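Local structure of galactitol-1-phosphate 5-dehydrogenase (Escherichia coli, 4UEJ) at residues P132-I146 with L306-R320. The protein oxidises galactitol 1-phosphate to D-tagatose 6-phosphate with NAD(+) as hydride acceptor, as a zinc-dependent member of the alcohol dehydrogenase family. Sequence-based numbering, arbitrary orientation.
Sequences PTDMPIEDGAFIEPI and LTERKLSLEPLIAHR
A salt-bridge network of Glu138, Arg320 and Glu314 closes one end of this contact, where the chain returns from the NAD-binding Rossmann domain to the catalytic domain. Arg320 NE gives Glu138 OE1 a nearly straight bond (2.8 Å, 171°) on the syn side, tilted from the carboxylate plane; NH2 reaches OE2 of the same residue. Glu138 gets there because CG stands anti to its backbone N (chi1 177°) and the chain runs on extended. Arginine suits the place: its other edge grips Glu314 end-on, NH1 to OE2 at 3.0 Å and NH2 to OE1 of that residue at 2.6 Å. A glutamine in place of Glu138 would probably weaken the hold on Arg320, leaving its NE edge without a countercharge. Alongside lies the run-in to helix 143-155, whose Glu144 is, by similarity, a ligand of the catalytic zinc. Phe142 supplies a flat, buried surface: Leu313 CB sits over the ring centre, while Ile317 CG1 meets CZ of Phe142 at the edge, 3.7 Å away. Branched aliphatics fill the next layer, Ile146 CD1 pressing tightly on Leu311 CD1 (3.4 Å) and also touching Leu306 CD1. Beyond them, the flexible thioether of Met135 bends to bring CE to Leu306 CB, 3.9 Å away.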
# COMPACT_ATOMS: atom_id res chain seq x y z
N PRO A 132 12.00 -8.65 -32.81
CA PRO A 132 12.13 -8.10 -34.16
C PRO A 132 13.43 -8.59 -34.78
O PRO A 132 14.44 -8.72 -34.08
CB PRO A 132 12.16 -6.58 -33.93
CG PRO A 132 11.52 -6.38 -32.60
CD PRO A 132 11.89 -7.60 -31.78
N THR A 133 13.41 -8.86 -36.08
CA THR A 133 14.56 -9.46 -36.74
C THR A 133 15.79 -8.54 -36.76
O THR A 133 16.92 -9.02 -36.88
CB THR A 133 14.21 -9.87 -38.19
OG1 THR A 133 13.68 -8.74 -38.90
CG2 THR A 133 13.19 -10.99 -38.20
N ASP A 134 15.57 -7.23 -36.64
CA ASP A 134 16.68 -6.28 -36.67
C ASP A 134 17.24 -5.99 -35.28
O ASP A 134 18.21 -5.24 -35.13
CB ASP A 134 16.25 -4.97 -37.35
CG ASP A 134 15.27 -4.16 -36.51
OD1 ASP A 134 14.56 -4.74 -35.66
OD2 ASP A 134 15.22 -2.92 -36.69
N MET A 135 16.64 -6.57 -34.25
CA MET A 135 17.13 -6.35 -32.90
C MET A 135 18.40 -7.15 -32.64
O MET A 135 18.41 -8.37 -32.83
CB MET A 135 16.06 -6.71 -31.88
CG MET A 135 16.53 -6.60 -30.45
SD MET A 135 15.25 -6.94 -29.21
CE MET A 135 14.10 -5.59 -29.49
N PRO A 136 19.47 -6.47 -32.21
CA PRO A 136 20.67 -7.21 -31.84
C PRO A 136 20.30 -8.22 -30.76
O PRO A 136 19.63 -7.86 -29.80
CB PRO A 136 21.61 -6.12 -31.31
CG PRO A 136 21.13 -4.85 -31.98
CD PRO A 136 19.63 -5.01 -32.03
N ILE A 137 20.69 -9.47 -30.97
CA ILE A 137 20.19 -10.57 -30.16
C ILE A 137 20.56 -10.38 -28.69
O ILE A 137 19.77 -10.71 -27.81
CB ILE A 137 20.72 -11.94 -30.67
CG1 ILE A 137 20.02 -13.09 -29.95
CG2 ILE A 137 22.24 -12.04 -30.55
CD1 ILE A 137 18.54 -13.12 -30.19
N GLU A 138 21.73 -9.80 -28.44
CA GLU A 138 22.17 -9.52 -27.08
C GLU A 138 21.16 -8.65 -26.34
O GLU A 138 20.95 -8.85 -25.14
CB GLU A 138 23.54 -8.84 -27.08
CG GLU A 138 24.04 -8.45 -25.70
CD GLU A 138 25.43 -7.81 -25.72
OE1 GLU A 138 26.40 -8.51 -26.10
OE2 GLU A 138 25.54 -6.62 -25.35
N ASP A 139 20.53 -7.72 -27.04
CA ASP A 139 19.56 -6.82 -26.41
C ASP A 139 18.36 -7.58 -25.86
O ASP A 139 17.66 -7.08 -24.98
CB ASP A 139 19.03 -5.77 -27.38
CG ASP A 139 20.10 -4.80 -27.85
OD1 ASP A 139 21.28 -4.99 -27.49
OD2 ASP A 139 19.75 -3.87 -28.60
N GLY A 140 18.12 -8.76 -26.41
CA GLY A 140 16.95 -9.53 -26.03
C GLY A 140 17.01 -9.99 -24.59
O GLY A 140 15.97 -10.23 -23.96
N ALA A 141 18.22 -10.12 -24.06
CA ALA A 141 18.39 -10.53 -22.67
C ALA A 141 17.93 -9.46 -21.69
O ALA A 141 17.86 -9.71 -20.48
CB ALA A 141 19.84 -10.89 -22.39
N PHE A 142 17.60 -8.28 -22.20
CA PHE A 142 17.20 -7.20 -21.30
C PHE A 142 15.70 -7.01 -21.27
O PHE A 142 15.19 -6.23 -20.46
CB PHE A 142 17.88 -5.88 -21.69
CG PHE A 142 19.31 -5.81 -21.27
CD1 PHE A 142 20.31 -6.31 -22.08
CD2 PHE A 142 19.67 -5.26 -20.04
CE1 PHE A 142 21.64 -6.25 -21.70
CE2 PHE A 142 21.00 -5.20 -19.65
CZ PHE A 142 21.98 -5.70 -20.49
N ILE A 143 14.98 -7.72 -22.14
CA ILE A 143 13.53 -7.52 -22.20
C ILE A 143 12.85 -7.88 -20.89
O ILE A 143 12.02 -7.12 -20.40
CB ILE A 143 12.91 -8.32 -23.33
CG1 ILE A 143 13.40 -7.76 -24.66
CG2 ILE A 143 11.39 -8.27 -23.27
CD1 ILE A 143 12.63 -8.30 -25.83
N GLU A 144 13.20 -9.03 -20.32
CA GLU A 144 12.61 -9.45 -19.06
C GLU A 144 12.86 -8.42 -17.93
O GLU A 144 11.90 -8.00 -17.27
CB GLU A 144 13.12 -10.86 -18.70
CG GLU A 144 12.26 -11.61 -17.70
CD GLU A 144 12.60 -11.28 -16.27
OE1 GLU A 144 13.61 -10.57 -16.05
OE2 GLU A 144 11.85 -11.71 -15.37
N PRO A 145 14.12 -7.97 -17.73
CA PRO A 145 14.28 -6.97 -16.67
C PRO A 145 13.61 -5.61 -16.98
O PRO A 145 13.17 -4.94 -16.02
CB PRO A 145 15.81 -6.83 -16.53
CG PRO A 145 16.39 -7.47 -17.74
CD PRO A 145 15.43 -8.55 -18.13
N ILE A 146 13.48 -5.23 -18.25
CA ILE A 146 12.71 -4.03 -18.59
C ILE A 146 11.27 -4.18 -18.12
O ILE A 146 10.69 -3.27 -17.52
CB ILE A 146 12.72 -3.77 -20.09
CG1 ILE A 146 14.12 -3.34 -20.51
CG2 ILE A 146 11.75 -2.63 -20.45
CD1 ILE A 146 14.30 -3.40 -21.98
N LEU A 306 12.79 -0.48 -27.08
CA LEU A 306 14.12 -0.85 -27.55
C LEU A 306 14.29 -0.53 -29.03
O LEU A 306 15.28 0.06 -29.46
CB LEU A 306 14.39 -2.34 -27.30
CG LEU A 306 14.79 -2.72 -25.87
CD1 LEU A 306 14.69 -4.24 -25.64
CD2 LEU A 306 16.21 -2.25 -25.58
N THR A 307 13.31 -0.92 -29.83
CA THR A 307 13.44 -0.73 -31.26
C THR A 307 13.44 0.75 -31.61
O THR A 307 14.07 1.16 -32.57
CB THR A 307 12.34 -1.45 -32.04
OG1 THR A 307 11.07 -0.88 -31.71
CG2 THR A 307 12.34 -2.89 -31.69
N GLU A 308 12.74 1.54 -30.80
CA GLU A 308 12.65 2.98 -31.03
C GLU A 308 13.85 3.73 -30.49
O GLU A 308 13.87 4.95 -30.55
CB GLU A 308 11.37 3.53 -30.40
CG GLU A 308 10.14 3.03 -31.10
CD GLU A 308 8.87 3.35 -30.36
OE1 GLU A 308 8.89 4.16 -29.41
OE2 GLU A 308 7.86 2.77 -30.75
N ARG A 309 14.82 3.01 -29.95
CA ARG A 309 16.05 3.63 -29.44
C ARG A 309 15.79 4.51 -28.24
O ARG A 309 16.51 5.47 -28.01
CB ARG A 309 16.72 4.47 -30.54
CG ARG A 309 17.03 3.74 -31.81
CD ARG A 309 17.63 2.39 -31.56
NE ARG A 309 18.29 1.87 -32.75
CZ ARG A 309 18.37 0.58 -33.05
NH1 ARG A 309 17.83 -0.33 -32.25
NH2 ARG A 309 19.00 0.19 -34.15
N LYS A 310 14.76 4.19 -27.46
CA LYS A 310 14.43 4.99 -26.29
C LYS A 310 15.15 4.46 -25.06
O LYS A 310 15.17 5.10 -24.01
CB LYS A 310 12.92 5.01 -26.04
CG LYS A 310 12.08 5.26 -27.26
CD LYS A 310 12.01 6.73 -27.61
CE LYS A 310 10.59 7.27 -27.42
NZ LYS A 310 9.57 6.66 -28.34
N LEU A 311 15.72 3.26 -25.18
CA LEU A 311 16.43 2.65 -24.08
C LEU A 311 17.90 2.49 -24.44
O LEU A 311 18.25 2.33 -25.60
CB LEU A 311 15.81 1.30 -23.71
CG LEU A 311 14.32 1.28 -23.37
CD1 LEU A 311 13.91 -0.07 -22.79
CD2 LEU A 311 13.95 2.39 -22.39
N SER A 312 18.77 2.56 -23.44
CA SER A 312 20.19 2.41 -23.68
C SER A 312 20.75 1.29 -22.81
O SER A 312 20.75 1.40 -21.59
CB SER A 312 20.90 3.73 -23.41
OG SER A 312 22.30 3.62 -23.58
N LEU A 313 21.22 0.21 -23.43
CA LEU A 313 21.65 -0.96 -22.67
C LEU A 313 23.16 -1.04 -22.46
O LEU A 313 23.62 -1.51 -21.41
CB LEU A 313 21.17 -2.24 -23.35
CG LEU A 313 19.70 -2.29 -23.75
CD1 LEU A 313 19.42 -3.61 -24.50
CD2 LEU A 313 18.82 -2.15 -22.51
N GLU A 314 23.93 -0.62 -23.45
CA GLU A 314 25.38 -0.77 -23.35
C GLU A 314 25.99 -0.25 -22.03
O GLU A 314 26.82 -0.94 -21.44
CB GLU A 314 26.07 -0.07 -24.54
CG GLU A 314 27.54 -0.43 -24.68
CD GLU A 314 27.76 -1.93 -24.81
OE1 GLU A 314 26.93 -2.60 -25.47
OE2 GLU A 314 28.74 -2.43 -24.24
N PRO A 315 25.55 0.93 -21.54
CA PRO A 315 26.20 1.42 -20.31
C PRO A 315 25.91 0.56 -19.10
O PRO A 315 26.62 0.66 -18.11
CB PRO A 315 25.60 2.82 -20.11
CG PRO A 315 24.96 3.18 -21.41
CD PRO A 315 24.58 1.91 -22.07
N LEU A 316 24.88 -0.27 -19.18
CA LEU A 316 24.48 -1.11 -18.06
C LEU A 316 25.38 -2.31 -17.87
O LEU A 316 25.41 -2.92 -16.79
CB LEU A 316 23.03 -1.60 -18.25
CG LEU A 316 21.98 -0.52 -18.44
CD1 LEU A 316 20.62 -1.14 -18.74
CD2 LEU A 316 21.91 0.35 -17.20
N ILE A 317 26.12 -2.67 -18.92
CA ILE A 317 26.83 -3.95 -18.93
C ILE A 317 28.22 -3.82 -18.32
O ILE A 317 29.04 -3.02 -18.78
CB ILE A 317 26.92 -4.52 -20.37
CG1 ILE A 317 25.51 -4.74 -20.92
CG2 ILE A 317 27.69 -5.82 -20.36
CD1 ILE A 317 25.44 -4.95 -22.42
N ALA A 318 28.47 -4.63 -17.29
CA ALA A 318 29.76 -4.61 -16.61
C ALA A 318 30.66 -5.73 -17.09
O ALA A 318 31.89 -5.62 -17.03
CB ALA A 318 29.57 -4.71 -15.09
N HIS A 319 30.06 -6.81 -17.58
CA HIS A 319 30.85 -7.96 -17.99
C HIS A 319 30.20 -8.73 -19.13
O HIS A 319 29.00 -9.00 -19.11
CB HIS A 319 31.06 -8.89 -16.80
CG HIS A 319 32.00 -10.02 -17.08
ND1 HIS A 319 33.37 -9.90 -16.97
CD2 HIS A 319 31.76 -11.30 -17.47
CE1 HIS A 319 33.94 -11.05 -17.28
NE2 HIS A 319 32.99 -11.92 -17.59
N ARG A 320 31.01 -9.06 -20.13
CA ARG A 320 30.65 -10.00 -21.18
C ARG A 320 31.67 -11.12 -21.16
O ARG A 320 32.88 -10.86 -21.11
CB ARG A 320 30.63 -9.35 -22.56
CG ARG A 320 29.41 -8.51 -22.90
CD ARG A 320 29.51 -8.07 -24.36
NE ARG A 320 28.45 -7.17 -24.78
CZ ARG A 320 28.47 -5.85 -24.61
NH1 ARG A 320 29.49 -5.28 -23.99
NH2 ARG A 320 27.46 -5.10 -25.04
O HOH W 1 17.68 -1.91 -35.13